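Local structure of uncharacterized conserved protein of COG5135 (Nostoc punctiforme, 2I51) at residues A[13-18]-A[77-82]; A[85-90]-A[166-171]. The protein binds flavin mononucleotide and is related to pyridoxamine 5'-phosphate oxidase, although its own reaction is not established. All blocks are in the same frame, centred on the assembly; numbering follows the deposited sequence.

Overall arrangement
Both contacts lie on the same antiparallel sheet, where strands 74-81 and 86-97 are neighbours. Contact 1 packs the end of helix 8-17 against strand 74-81. It is buried, and is carried by mostly apolar and aromatic groups, with the amide of Asn18 at the helix end. Contact 2 pairs strand 86-97 with strand 155-169 edge to edge. It is partly buried, with exposed arginines at one end, and is held by backbone hydrogen bonds, charged groups and waters. Both contacts reach FMN and the second subunit: Tyr80 of contact 1 packs on the flavin methyl groups, whereas contact 2 gives hydrogen bonds from Gln87 and Arg89 as well as packing from Leu168 and Leu170.

Contact 1 of 2, residues A[13-18]-A[77-82]; sequences HALHRN and ICWYFP. With FMN (flavin mononucleotide), chain P.
The last turn of helix 8-17 lies on strand 74-81, with the two short axes 9.7 Å apart at 45°. Phe81 carries most of the apolar contact. Its CG is anti to the carbonyl carbon, and its ring lies flat under Ala14. Ala14 CB sits almost exactly over the ring centre, 3.6 Å from the centroid of Phe81 and 2° off its normal. This is a CH-pi contact. Leu15 comes in beside it with one branch. Its CD2 reaches the rim of the Phe81 ring in plane and also meets Trp79 CZ2 at 3.9 Å. Phe81 CZ lies over one face of the Trp79 ring, toward its rim. Trp79 NE1 is satisfied by the backbone oxygen of Ala24.

The polar contacts gather at Asn18, the first residue to leave the helix. Asn18 ND2 donates back to Ala14 O at 2.8 Å, from above the carbonyl plane. Asn18 OD1 lies 3.4 Å from Pro82 N, which has no hydrogen to give, and accepts from the backbone N of Asn83. Thr84 OG1 is a further partner of ND2. Together these bonds hold the orientation of the amide, which is tilted 60° to the Phe81 ring. An alanine here would lose these amide bonds and would probably loosen the link between the helix end and the turn after the strand.

Tyr80 points to the other side of the strand. Its CD1 is 3.7 Å from FMN C8M, and its ring meets Tyr26 of the second subunit. The arrangement is a helix packed on one face of an antiparallel sheet, with FMN at the subunit interface on the other, as in the FMN-binding fold of the pyridoxamine 5'-phosphate oxidase family.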
ATOM      1  N   HIS A  13      18.252  -6.963   7.738  1.00 12.77           N
ATOM      2  CA  HIS A  13      19.222  -6.651   6.645  1.00 12.23           C
ATOM      3  C   HIS A  13      18.638  -5.605   5.717  1.00 13.91           C
ATOM      4  O   HIS A  13      19.392  -4.765   5.202  1.00 14.57           O
ATOM      5  CB  HIS A  13      19.586  -7.944   5.919  1.00 13.79           C
ATOM      6  CG  HIS A  13      20.735  -7.803   4.971  1.00 13.27           C
ATOM      7  ND1 HIS A  13      20.845  -8.486   3.769  1.00 21.18           N
ATOM      8  CD2 HIS A  13      21.925  -7.199   5.168  1.00 11.19           C
ATOM      9  CE1 HIS A  13      22.039  -8.222   3.238  1.00 13.26           C
ATOM     10  NE2 HIS A  13      22.697  -7.436   4.069  1.00 17.64           N
ATOM     11  N   ALA A  14      17.343  -5.628   5.453  1.00 13.98           N
ATOM     12  CA  ALA A  14      16.719  -4.599   4.623  1.00 13.08           C
ATOM     13  C   ALA A  14      16.743  -3.250   5.328  1.00 13.66           C
ATOM     14  O   ALA A  14      17.153  -2.230   4.746  1.00 13.95           O
ATOM     15  CB  ALA A  14      15.279  -5.016   4.261  1.00 13.08           C
ATOM     16  N   LEU A  15      16.374  -3.243   6.609  1.00 12.54           N
ATOM     17  CA  LEU A  15      16.372  -1.977   7.353  1.00 14.17           C
ATOM     18  C   LEU A  15      17.778  -1.384   7.387  1.00 14.56           C
ATOM     19  O   LEU A  15      17.980  -0.189   7.140  1.00 15.45           O
ATOM     20  CB  LEU A  15      15.879  -2.204   8.789  1.00 14.45           C
ATOM     21  CG  LEU A  15      14.376  -2.410   8.906  1.00 15.71           C
ATOM     22  CD1 LEU A  15      14.045  -3.051  10.251  1.00 17.56           C
ATOM     23  CD2 LEU A  15      13.625  -1.077   8.702  1.00 16.11           C
ATOM     24  N   HIS A  16      18.787  -2.193   7.670  1.00 14.60           N
ATOM     25  CA  HIS A  16      20.130  -1.693   7.743  1.00 13.04           C
ATOM     26  C   HIS A  16      20.617  -1.103   6.419  1.00 13.03           C
ATOM     27  O   HIS A  16      21.234  -0.032   6.381  1.00 14.86           O
ATOM     28  CB  HIS A  16      21.061  -2.773   8.283  1.00 13.76           C
ATOM     29  CG  HIS A  16      22.460  -2.324   8.442  1.00 15.34           C
ATOM     30  ND1 HIS A  16      22.808  -1.327   9.332  1.00 16.55           N
ATOM     31  CD2 HIS A  16      23.595  -2.719   7.826  1.00 15.52           C
ATOM     32  CE1 HIS A  16      24.123  -1.125   9.237  1.00 18.15           C
ATOM     33  NE2 HIS A  16      24.621  -1.951   8.325  1.00 18.17           N
ATOM     34  N   ARG A  17      20.369  -1.808   5.323  1.00 14.13           N
ATOM     35  CA  ARG A  17      20.874  -1.387   4.027  1.00 13.52           C
ATOM     36  C   ARG A  17      20.076  -0.246   3.446  1.00 16.73           C
ATOM     37  O   ARG A  17      20.509   0.355   2.461  1.00 19.78           O
ATOM     38  CB  ARG A  17      20.902  -2.552   3.059  1.00 14.37           C
ATOM     39  CG  ARG A  17      21.949  -3.569   3.349  1.00 13.67           C
ATOM     40  CD  ARG A  17      21.984  -4.629   2.300  1.00 15.08           C
ATOM     41  NE  ARG A  17      20.712  -5.324   2.313  1.00 19.17           N
ATOM     42  CZ  ARG A  17      20.306  -6.223   1.436  1.00 23.12           C
ATOM     43  NH1 ARG A  17      21.087  -6.625   0.462  1.00 20.81           N
ATOM     44  NH2 ARG A  17      19.092  -6.753   1.591  1.00 24.38           N
ATOM     45  N   ASN A  18      18.970   0.105   4.068  1.00 14.39           N
ATOM     46  CA  ASN A  18      18.147   1.250   3.664  1.00 15.94           C
ATOM     47  C   ASN A  18      18.152   2.400   4.667  1.00 18.56           C
ATOM     48  O   ASN A  18      17.349   3.326   4.551  1.00 17.77           O
ATOM     49  CB  ASN A  18      16.708   0.817   3.336  1.00 15.87           C
ATOM     50  CG  ASN A  18      16.620   0.025   2.073  1.00 16.62           C
ATOM     51  OD1 ASN A  18      16.250   0.575   1.030  1.00 21.72           O
ATOM     52  ND2 ASN A  18      16.951  -1.248   2.114  1.00 15.32           N
ATOM     53  N   ILE A  77       0.281  -5.788   5.079  1.00 14.80           N
ATOM     54  CA  ILE A  77       1.167  -4.691   4.766  0.50 14.42           C
ATOM     55  C   ILE A  77       1.988  -5.029   3.520  1.00 15.17           C
ATOM     56  O   ILE A  77       2.259  -6.193   3.201  1.00 15.50           O
ATOM     57  CB  ILE A  77       2.041  -4.287   5.941  0.50 15.15           C
ATOM     58  CG1 ILE A  77       2.900  -5.484   6.378  0.50 12.61           C
ATOM     59  CG2 ILE A  77       1.177  -3.658   7.069  0.50 13.64           C
ATOM     60  CD1 ILE A  77       4.027  -5.097   7.349  0.50 18.91           C
ATOM     61  N   CYS A  78       2.330  -3.986   2.769  1.00 14.89           N
ATOM     62  CA  CYS A  78       3.291  -4.081   1.698  1.00 14.31           C
ATOM     63  C   CYS A  78       4.342  -3.070   2.024  1.00 14.77           C
ATOM     64  O   CYS A  78       4.059  -1.904   2.277  1.00 15.38           O
ATOM     65  CB  CYS A  78       2.648  -3.801   0.367  1.00 17.44           C
ATOM     66  SG  CYS A  78       3.791  -4.015  -1.005  1.00 17.79           S
ATOM     67  N   TRP A  79       5.588  -3.533   2.023  1.00 13.89           N
ATOM     68  CA  TRP A  79       6.748  -2.734   2.467  1.00 14.36           C
ATOM     69  C   TRP A  79       7.839  -2.844   1.413  1.00 15.48           C
ATOM     70  O   TRP A  79       8.387  -3.934   1.192  1.00 15.41           O
ATOM     71  CB  TRP A  79       7.207  -3.263   3.772  1.00 14.64           C
ATOM     72  CG  TRP A  79       8.191  -2.407   4.554  1.00 13.80           C
ATOM     73  CD1 TRP A  79       8.742  -1.196   4.217  1.00 16.26           C
ATOM     74  CD2 TRP A  79       8.622  -2.699   5.893  1.00 12.86           C
ATOM     75  NE1 TRP A  79       9.486  -0.716   5.297  1.00 16.42           N
ATOM     76  CE2 TRP A  79       9.403  -1.602   6.324  1.00 14.02           C
ATOM     77  CE3 TRP A  79       8.352  -3.726   6.789  1.00 15.18           C
ATOM     78  CZ2 TRP A  79       9.962  -1.554   7.616  1.00 15.56           C
ATOM     79  CZ3 TRP A  79       8.955  -3.721   8.018  1.00 16.17           C
ATOM     80  CH2 TRP A  79       9.720  -2.636   8.414  1.00 17.60           C
ATOM     81  N   TYR A  80       8.121  -1.741   0.741  1.00 14.57           N
ATOM     82  CA  TYR A  80       9.109  -1.689  -0.304  1.00 16.01           C
ATOM     83  C   TYR A  80      10.333  -0.918   0.158  1.00 14.87           C
ATOM     84  O   TYR A  80      10.230   0.204   0.726  1.00 16.66           O
ATOM     85  CB  TYR A  80       8.540  -1.063  -1.620  1.00 17.15           C
ATOM     86  CG  TYR A  80       9.543  -1.012  -2.712  1.00 15.00           C
ATOM     87  CD1 TYR A  80      10.026  -2.195  -3.265  1.00 15.28           C
ATOM     88  CD2 TYR A  80      10.108   0.177  -3.156  1.00 15.61           C
ATOM     89  CE1 TYR A  80      11.020  -2.207  -4.217  1.00 15.59           C
ATOM     90  CE2 TYR A  80      11.114   0.177  -4.134  1.00 16.26           C
ATOM     91  CZ  TYR A  80      11.557  -1.024  -4.689  1.00 15.41           C
ATOM     92  OH  TYR A  80      12.545  -1.054  -5.615  1.00 17.77           O
ATOM     93  N   PHE A  81      11.506  -1.500  -0.076  1.00 13.05           N
ATOM     94  CA  PHE A  81      12.803  -0.958   0.332  1.00 15.14           C
ATOM     95  C   PHE A  81      13.541  -0.498  -0.905  1.00 15.38           C
ATOM     96  O   PHE A  81      14.018  -1.291  -1.681  1.00 15.73           O
ATOM     97  CB  PHE A  81      13.595  -2.045   1.052  1.00 15.35           C
ATOM     98  CG  PHE A  81      13.111  -2.313   2.441  1.00 12.83           C
ATOM     99  CD1 PHE A  81      13.578  -1.594   3.502  1.00 15.11           C
ATOM    100  CD2 PHE A  81      12.146  -3.282   2.678  1.00 14.25           C
ATOM    101  CE1 PHE A  81      13.131  -1.859   4.825  1.00 16.99           C
ATOM    102  CE2 PHE A  81      11.666  -3.533   3.947  1.00 16.21           C
ATOM    103  CZ  PHE A  81      12.175  -2.855   5.032  1.00 15.71           C
ATOM    104  N   PRO A  82      13.601   0.833  -1.118  1.00 16.54           N
ATOM    105  CA  PRO A  82      14.068   1.310  -2.400  1.00 18.70           C
ATOM    106  C   PRO A  82      15.526   1.155  -2.739  1.00 18.40           C
ATOM    107  O   PRO A  82      15.861   1.025  -3.915  1.00 19.14           O
ATOM    108  CB  PRO A  82      13.648   2.792  -2.405  1.00 20.30           C
ATOM    109  CG  PRO A  82      12.691   2.948  -1.418  1.00 23.16           C
ATOM    110  CD  PRO A  82      13.026   1.914  -0.307  1.00 18.58           C
TER
HETATM  111  N1  FMN P 300       3.646  -7.087 -10.302  1.00 12.91           N
HETATM  112  C2  FMN P 300       2.802  -6.830 -11.372  1.00 14.22           C
HETATM  113  O2  FMN P 300       1.899  -7.621 -11.669  1.00 15.24           O
HETATM  114  N3  FMN P 300       2.927  -5.670 -12.076  1.00 12.29           N
HETATM  115  C4  FMN P 300       3.899  -4.724 -11.856  1.00 13.50           C
HETATM  116  O4  FMN P 300       3.905  -3.632 -12.435  1.00 13.02           O
HETATM  117  C4A FMN P 300       4.762  -4.970 -10.792  1.00 11.58           C
HETATM  118  N5  FMN P 300       5.775  -4.053 -10.514  1.00 12.30           N
HETATM  119  C5A FMN P 300       6.500  -4.237  -9.335  1.00 12.15           C
HETATM  120  C6  FMN P 300       7.423  -3.278  -8.951  1.00 11.50           C
HETATM  121  C7  FMN P 300       8.196  -3.428  -7.792  1.00 11.70           C
HETATM  122  C7M FMN P 300       9.096  -2.294  -7.331  1.00 12.66           C
HETATM  123  C8  FMN P 300       8.033  -4.562  -7.012  1.00 10.80           C
HETATM  124  C8M FMN P 300       8.680  -4.647  -5.624  1.00 13.00           C
HETATM  125  C9  FMN P 300       7.143  -5.537  -7.406  1.00 10.03           C
HETATM  126  C9A FMN P 300       6.358  -5.402  -8.571  1.00 10.75           C
HETATM  127  N10 FMN P 300       5.463  -6.404  -8.979  1.00 11.38           N
HETATM  128  C10 FMN P 300       4.596  -6.154 -10.044  1.00 11.74           C
HETATM  129  C1' FMN P 300       5.331  -7.715  -8.275  1.00 11.67           C
HETATM  130  C2' FMN P 300       4.169  -7.632  -7.311  1.00 11.54           C
HETATM  131  O2' FMN P 300       4.473  -6.768  -6.178  1.00 10.71           O
HETATM  132  C3' FMN P 300       3.734  -9.028  -6.829  1.00 11.56           C
HETATM  133  O3' FMN P 300       4.862  -9.727  -6.271  1.00 14.09           O
HETATM  134  C4' FMN P 300       3.228  -9.819  -8.023  1.00 13.05           C
HETATM  135  O4' FMN P 300       2.426  -9.056  -8.924  1.00 13.91           O
HETATM  136  C5' FMN P 300       2.361 -10.929  -7.470  1.00 13.35           C
HETATM  137  O5' FMN P 300       1.252 -10.401  -6.789  1.00 14.07           O
HETATM  138  P   FMN P 300      -0.084 -11.211  -6.515  1.00 14.22           P
HETATM  139  O1P FMN P 300      -0.837 -11.326  -7.815  1.00 15.88           O
HETATM  140  O2P FMN P 300       0.438 -12.573  -6.062  1.00 18.18           O
HETATM  141  O3P FMN P 300      -0.837 -10.487  -5.463  1.00 16.09           O

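Contact 2 of 2, residues A[85-90]-A[166-171]. With FMN (flavin mononucleotide), chain P.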
ATOM      1  N   ARG A  85      15.761  -2.737  -3.469  1.00 15.26           N
ATOM      2  CA  ARG A  85      14.788  -3.258  -4.461  1.00 16.34           C
ATOM      3  C   ARG A  85      14.166  -4.583  -3.982  1.00 15.26           C
ATOM      4  O   ARG A  85      14.119  -5.581  -4.700  1.00 15.99           O
ATOM      5  CB  ARG A  85      15.424  -3.383  -5.845  1.00 15.44           C
ATOM      6  CG  ARG A  85      15.979  -2.071  -6.372  1.00 19.29           C
ATOM      7  CD  ARG A  85      16.533  -2.225  -7.822  1.00 23.33           C
ATOM      8  NE  ARG A  85      15.488  -2.576  -8.777  1.00 30.92           N
ATOM      9  CZ  ARG A  85      15.527  -3.554  -9.686  1.00 36.91           C
ATOM     10  NH1 ARG A  85      16.595  -4.356  -9.885  1.00 38.43           N
ATOM     11  NH2 ARG A  85      14.461  -3.726 -10.441  1.00 39.72           N
ATOM     12  N   GLU A  86      13.675  -4.574  -2.734  1.00 13.77           N
ATOM     13  CA  GLU A  86      13.002  -5.735  -2.164  1.00 13.56           C
ATOM     14  C   GLU A  86      11.678  -5.370  -1.537  1.00 13.59           C
ATOM     15  O   GLU A  86      11.513  -4.233  -1.076  1.00 14.83           O
ATOM     16  CB  GLU A  86      13.912  -6.454  -1.180  1.00 16.89           C
ATOM     17  CG  GLU A  86      14.237  -5.702   0.015  1.00 17.60           C
ATOM     18  CD  GLU A  86      15.375  -6.365   0.829  1.00 20.02           C
ATOM     19  OE1 GLU A  86      15.253  -7.551   1.197  1.00 18.92           O
ATOM     20  OE2 GLU A  86      16.349  -5.651   1.144  1.00 17.97           O
ATOM     21  N   GLN A  87      10.738  -6.304  -1.533  1.00 12.96           N
ATOM     22  CA  GLN A  87       9.432  -6.083  -1.022  1.00 13.88           C
ATOM     23  C   GLN A  87       9.095  -7.172  -0.016  1.00 13.86           C
ATOM     24  O   GLN A  87       9.416  -8.338  -0.251  1.00 14.12           O
ATOM     25  CB  GLN A  87       8.430  -6.146  -2.164  1.00 15.16           C
ATOM     26  CG  GLN A  87       6.944  -6.133  -1.787  1.00 16.56           C
ATOM     27  CD  GLN A  87       6.055  -6.171  -2.995  1.00 16.35           C
ATOM     28  OE1 GLN A  87       5.524  -5.127  -3.389  1.00 17.86           O
ATOM     29  NE2 GLN A  87       5.890  -7.330  -3.578  1.00 17.37           N
ATOM     30  N   PHE A  88       8.490  -6.781   1.108  1.00 12.94           N
ATOM     31  CA  PHE A  88       7.889  -7.713   2.046  1.00 12.47           C
ATOM     32  C   PHE A  88       6.387  -7.462   2.096  1.00 14.39           C
ATOM     33  O   PHE A  88       5.930  -6.333   2.330  1.00 15.57           O
ATOM     34  CB  PHE A  88       8.454  -7.580   3.449  1.00 13.57           C
ATOM     35  CG  PHE A  88       9.899  -7.863   3.574  1.00 13.74           C
ATOM     36  CD1 PHE A  88      10.853  -6.959   3.164  1.00 17.15           C
ATOM     37  CD2 PHE A  88      10.311  -9.088   4.117  1.00 15.08           C
ATOM     38  CE1 PHE A  88      12.236  -7.234   3.310  1.00 15.78           C
ATOM     39  CE2 PHE A  88      11.686  -9.352   4.276  1.00 13.49           C
ATOM     40  CZ  PHE A  88      12.634  -8.407   3.888  1.00 14.14           C
ATOM     41  N   ARG A  89       5.628  -8.507   1.900  1.00 12.45           N
ATOM     42  CA  ARG A  89       4.183  -8.479   2.117  1.00 13.14           C
ATOM     43  C   ARG A  89       3.931  -9.311   3.347  1.00 14.33           C
ATOM     44  O   ARG A  89       4.475 -10.410   3.445  1.00 14.11           O
ATOM     45  CB  ARG A  89       3.425  -9.041   0.913  1.00 14.33           C
ATOM     46  CG  ARG A  89       3.565  -8.180  -0.296  1.00 15.38           C
ATOM     47  CD  ARG A  89       3.062  -8.894  -1.554  1.00 16.99           C
ATOM     48  NE  ARG A  89       1.628  -9.200  -1.435  1.00 17.17           N
ATOM     49  CZ  ARG A  89       0.901  -9.828  -2.361  1.00 18.73           C
ATOM     50  NH1 ARG A  89       1.514 -10.308  -3.381  1.00 20.09           N
ATOM     51  NH2 ARG A  89      -0.415 -10.018  -2.183  1.00 20.21           N
HETATM   52  N   MSE A  90       3.216  -8.797   4.316  1.00 14.06           N
HETATM   53  CA  MSE A  90       3.008  -9.502   5.569  0.50 15.31           C
HETATM   54  C   MSE A  90       1.556  -9.404   5.963  1.00 15.48           C
HETATM   55  O   MSE A  90       1.005  -8.316   6.090  1.00 15.83           O
HETATM   56  CB  MSE A  90       3.872  -8.948   6.692  0.50 17.22           C
HETATM   57  CG  MSE A  90       5.346  -8.995   6.431  0.50 15.40           C
HETATM   58 SE   MSE A  90       6.200  -8.535   8.088  0.38 22.72          SE
HETATM   59  CE  MSE A  90       8.021  -8.279   7.460  0.50 20.50           C
ATOM     60  N   ASP A 166       5.654 -12.819   2.366  1.00 14.37           N
ATOM     61  CA  ASP A 166       6.143 -13.040   0.970  1.00 14.19           C
ATOM     62  C   ASP A 166       7.253 -12.025   0.773  1.00 15.63           C
ATOM     63  O   ASP A 166       7.005 -10.805   0.846  1.00 17.22           O
ATOM     64  CB  ASP A 166       4.941 -12.782   0.056  1.00 15.31           C
ATOM     65  CG  ASP A 166       5.163 -13.017  -1.420  1.00 25.14           C
ATOM     66  OD1 ASP A 166       6.278 -13.179  -1.878  1.00 29.15           O
ATOM     67  OD2 ASP A 166       4.127 -12.935  -2.138  1.00 31.78           O
ATOM     68  N   HIS A 167       8.474 -12.488   0.590  1.00 12.87           N
ATOM     69  CA  HIS A 167       9.643 -11.641   0.374  1.00 12.64           C
ATOM     70  C   HIS A 167      10.145 -11.766  -1.050  1.00 12.80           C
ATOM     71  O   HIS A 167      10.546 -12.854  -1.460  1.00 13.49           O
ATOM     72  CB  HIS A 167      10.733 -12.062   1.339  1.00 14.06           C
ATOM     73  CG  HIS A 167      11.983 -11.252   1.247  1.00 15.32           C
ATOM     74  ND1 HIS A 167      13.221 -11.778   1.579  1.00 16.71           N
ATOM     75  CD2 HIS A 167      12.192  -9.955   0.906  1.00 14.81           C
ATOM     76  CE1 HIS A 167      14.140 -10.839   1.426  1.00 18.85           C
ATOM     77  NE2 HIS A 167      13.544  -9.721   1.021  1.00 16.39           N
ATOM     78  N   LEU A 168      10.135 -10.670  -1.789  1.00 13.52           N
ATOM     79  CA  LEU A 168      10.530 -10.612  -3.180  1.00 12.68           C
ATOM     80  C   LEU A 168      11.777  -9.736  -3.267  1.00 13.50           C
ATOM     81  O   LEU A 168      11.766  -8.587  -2.822  1.00 14.22           O
ATOM     82  CB  LEU A 168       9.413  -9.998  -4.011  1.00 13.78           C
ATOM     83  CG  LEU A 168       9.712  -9.770  -5.490  1.00 15.55           C
ATOM     84  CD1 LEU A 168       9.913 -11.096  -6.219  1.00 15.91           C
ATOM     85  CD2 LEU A 168       8.573  -8.981  -6.126  1.00 16.23           C
ATOM     86  N   GLU A 169      12.845 -10.308  -3.817  1.00 14.54           N
ATOM     87  CA  GLU A 169      14.107  -9.617  -4.092  1.00 13.99           C
ATOM     88  C   GLU A 169      14.210  -9.407  -5.594  1.00 15.94           C
ATOM     89  O   GLU A 169      14.338 -10.375  -6.343  1.00 15.92           O
ATOM     90  CB  GLU A 169      15.279 -10.465  -3.600  1.00 16.35           C
ATOM     91  CG  GLU A 169      15.368 -10.507  -2.112  1.00 18.69           C
ATOM     92  CD  GLU A 169      16.514 -11.339  -1.597  1.00 28.39           C
ATOM     93  OE1 GLU A 169      16.980 -12.239  -2.321  1.00 32.52           O
ATOM     94  OE2 GLU A 169      16.935 -11.076  -0.450  1.00 29.97           O
ATOM     95  N   LEU A 170      14.175  -8.157  -6.047  1.00 15.43           N
ATOM     96  CA  LEU A 170      14.303  -7.909  -7.468  1.00 15.89           C
ATOM     97  C   LEU A 170      15.734  -8.059  -7.933  1.00 18.49           C
ATOM     98  O   LEU A 170      15.947  -8.218  -9.146  1.00 18.52           O
ATOM     99  CB  LEU A 170      13.769  -6.538  -7.828  1.00 15.73           C
ATOM    100  CG  LEU A 170      12.291  -6.323  -7.515  1.00 16.49           C
ATOM    101  CD1 LEU A 170      11.888  -4.881  -7.896  1.00 20.87           C
ATOM    102  CD2 LEU A 170      11.397  -7.338  -8.213  1.00 18.62           C
ATOM    103  N   ARG A 171      16.708  -7.965  -7.040  1.00 18.37           N
ATOM    104  CA  ARG A 171      18.121  -8.167  -7.390  0.50 22.54           C
ATOM    105  C   ARG A 171      18.488  -9.620  -7.144  1.00 23.25           C
ATOM    106  O   ARG A 171      19.203  -9.918  -6.191  1.00 27.36           O
ATOM    107  CB  ARG A 171      19.047  -7.293  -6.532  0.50 23.72           C
ATOM    108  CG  ARG A 171      18.962  -5.807  -6.797  0.50 29.68           C
ATOM    109  CD  ARG A 171      18.827  -4.989  -5.509  0.50 34.16           C
ATOM    110  NE  ARG A 171      20.063  -4.671  -4.784  0.50 30.32           N
ATOM    111  CZ  ARG A 171      20.337  -4.988  -3.518  0.50 28.03           C
ATOM    112  NH1 ARG A 171      19.485  -5.679  -2.774  0.50 37.00           N
ATOM    113  NH2 ARG A 171      21.492  -4.609  -2.978  0.50 32.21           N
TER
HETATM  114  N1  FMN P 300       3.646  -7.087 -10.302  1.00 12.91           N
HETATM  115  C2  FMN P 300       2.802  -6.830 -11.372  1.00 14.22           C
HETATM  116  O2  FMN P 300       1.899  -7.621 -11.669  1.00 15.24           O
HETATM  117  N3  FMN P 300       2.927  -5.670 -12.076  1.00 12.29           N
HETATM  118  C4  FMN P 300       3.899  -4.724 -11.856  1.00 13.50           C
HETATM  119  O4  FMN P 300       3.905  -3.632 -12.435  1.00 13.02           O
HETATM  120  C4A FMN P 300       4.762  -4.970 -10.792  1.00 11.58           C
HETATM  121  N5  FMN P 300       5.775  -4.053 -10.514  1.00 12.30           N
HETATM  122  C5A FMN P 300       6.500  -4.237  -9.335  1.00 12.15           C
HETATM  123  C6  FMN P 300       7.423  -3.278  -8.951  1.00 11.50           C
HETATM  124  C7  FMN P 300       8.196  -3.428  -7.792  1.00 11.70           C
HETATM  125  C7M FMN P 300       9.096  -2.294  -7.331  1.00 12.66           C
HETATM  126  C8  FMN P 300       8.033  -4.562  -7.012  1.00 10.80           C
HETATM  127  C8M FMN P 300       8.680  -4.647  -5.624  1.00 13.00           C
HETATM  128  C9  FMN P 300       7.143  -5.537  -7.406  1.00 10.03           C
HETATM  129  C9A FMN P 300       6.358  -5.402  -8.571  1.00 10.75           C
HETATM  130  N10 FMN P 300       5.463  -6.404  -8.979  1.00 11.38           N
HETATM  131  C10 FMN P 300       4.596  -6.154 -10.044  1.00 11.74           C
HETATM  132  C1' FMN P 300       5.331  -7.715  -8.275  1.00 11.67           C
HETATM  133  C2' FMN P 300       4.169  -7.632  -7.311  1.00 11.54           C
HETATM  134  O2' FMN P 300       4.473  -6.768  -6.178  1.00 10.71           O
HETATM  135  C3' FMN P 300       3.734  -9.028  -6.829  1.00 11.56           C
HETATM  136  O3' FMN P 300       4.862  -9.727  -6.271  1.00 14.09           O
HETATM  137  C4' FMN P 300       3.228  -9.819  -8.023  1.00 13.05           C
HETATM  138  O4' FMN P 300       2.426  -9.056  -8.924  1.00 13.91           O
HETATM  139  C5' FMN P 300       2.361 -10.929  -7.470  1.00 13.35           C
HETATM  140  O5' FMN P 300       1.252 -10.401  -6.789  1.00 14.07           O
HETATM  141  P   FMN P 300      -0.084 -11.211  -6.515  1.00 14.22           P
HETATM  142  O1P FMN P 300      -0.837 -11.326  -7.815  1.00 15.88           O
HETATM  143  O2P FMN P 300       0.438 -12.573  -6.062  1.00 18.18           O
HETATM  144  O3P FMN P 300      -0.837 -10.487  -5.463  1.00 16.09           O
HETATM  145  O   HOH W   1      16.539  -7.337  -4.188  1.00 16.48           O
HETATM  146  O   HOH W   2      17.763  -8.568  -0.232  1.00 32.08           O
HETATM  147  O   HOH W   3       6.632  -9.602  -1.797  1.00 18.01           O
HETATM  148  O   HOH W   4       4.422 -10.653  -3.844  1.00 22.09           O
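Four backbone hydrogen bonds join strands 86-97 and 155-169 in two hydrogen-bonded pairs, Gln87 with Leu168 and Arg89 with Asp166. In each pair both N-H groups are used. Leu170 N donates to Arg85 O almost along the C=O axis. Water 1 also donates to Arg85 O and accepts from Arg171 N.

The His167 and Phe88 side chains point the same way, and their rings form an offset stack, face to face, with centroids 4.0 Å apart and planes at 10°. His167 NE2 donates to Glu86 OE1 at 2.8 Å, in the ring plane and on the anti lone pair. Water 2 donates to both Glu86 OE1 and Glu169 OE2, bridging like charges. Glu169 OE1 accepts from Asn176 ND2. Glu86 OE2 has a hydrogen bond with Thr84 OG1 and a salt bridge to Arg17 NH2.

The opposite face of this antiparallel pair carries Gln87, Arg89 and Leu168 of the FMN pocket at the dimer interface, with Leu170 just past the strand. Leu170 CD1 packs on FMN C7M at 3.8 Å. Gln87, extended, donates through NE2 to FMN O2' at 3.0 Å and to water 3, which donates to Asp166 O, also the acceptor of Arg89 N. Gln87 OE1 is bonded to Thr42 of the second subunit. Arg89 NH1 donates to FMN O3P at 3.1 Å; the second bond, from Arg89 NH2 to the same oxygen, is weak. Glu76 OE2 forms a salt bridge with Arg89 NH2. The salt bridge from Arg89 NH1 to Asp166 OD2, on the same face, is long at 3.9 Å, with the oxygen well out of the guanidinium plane. Water 4 bridges the two, accepting from Arg89 NH1 and donating to Asp166 OD2, and is hydrogen-bonded to FMN O3'. Asp166 OD2 also pairs with Arg177.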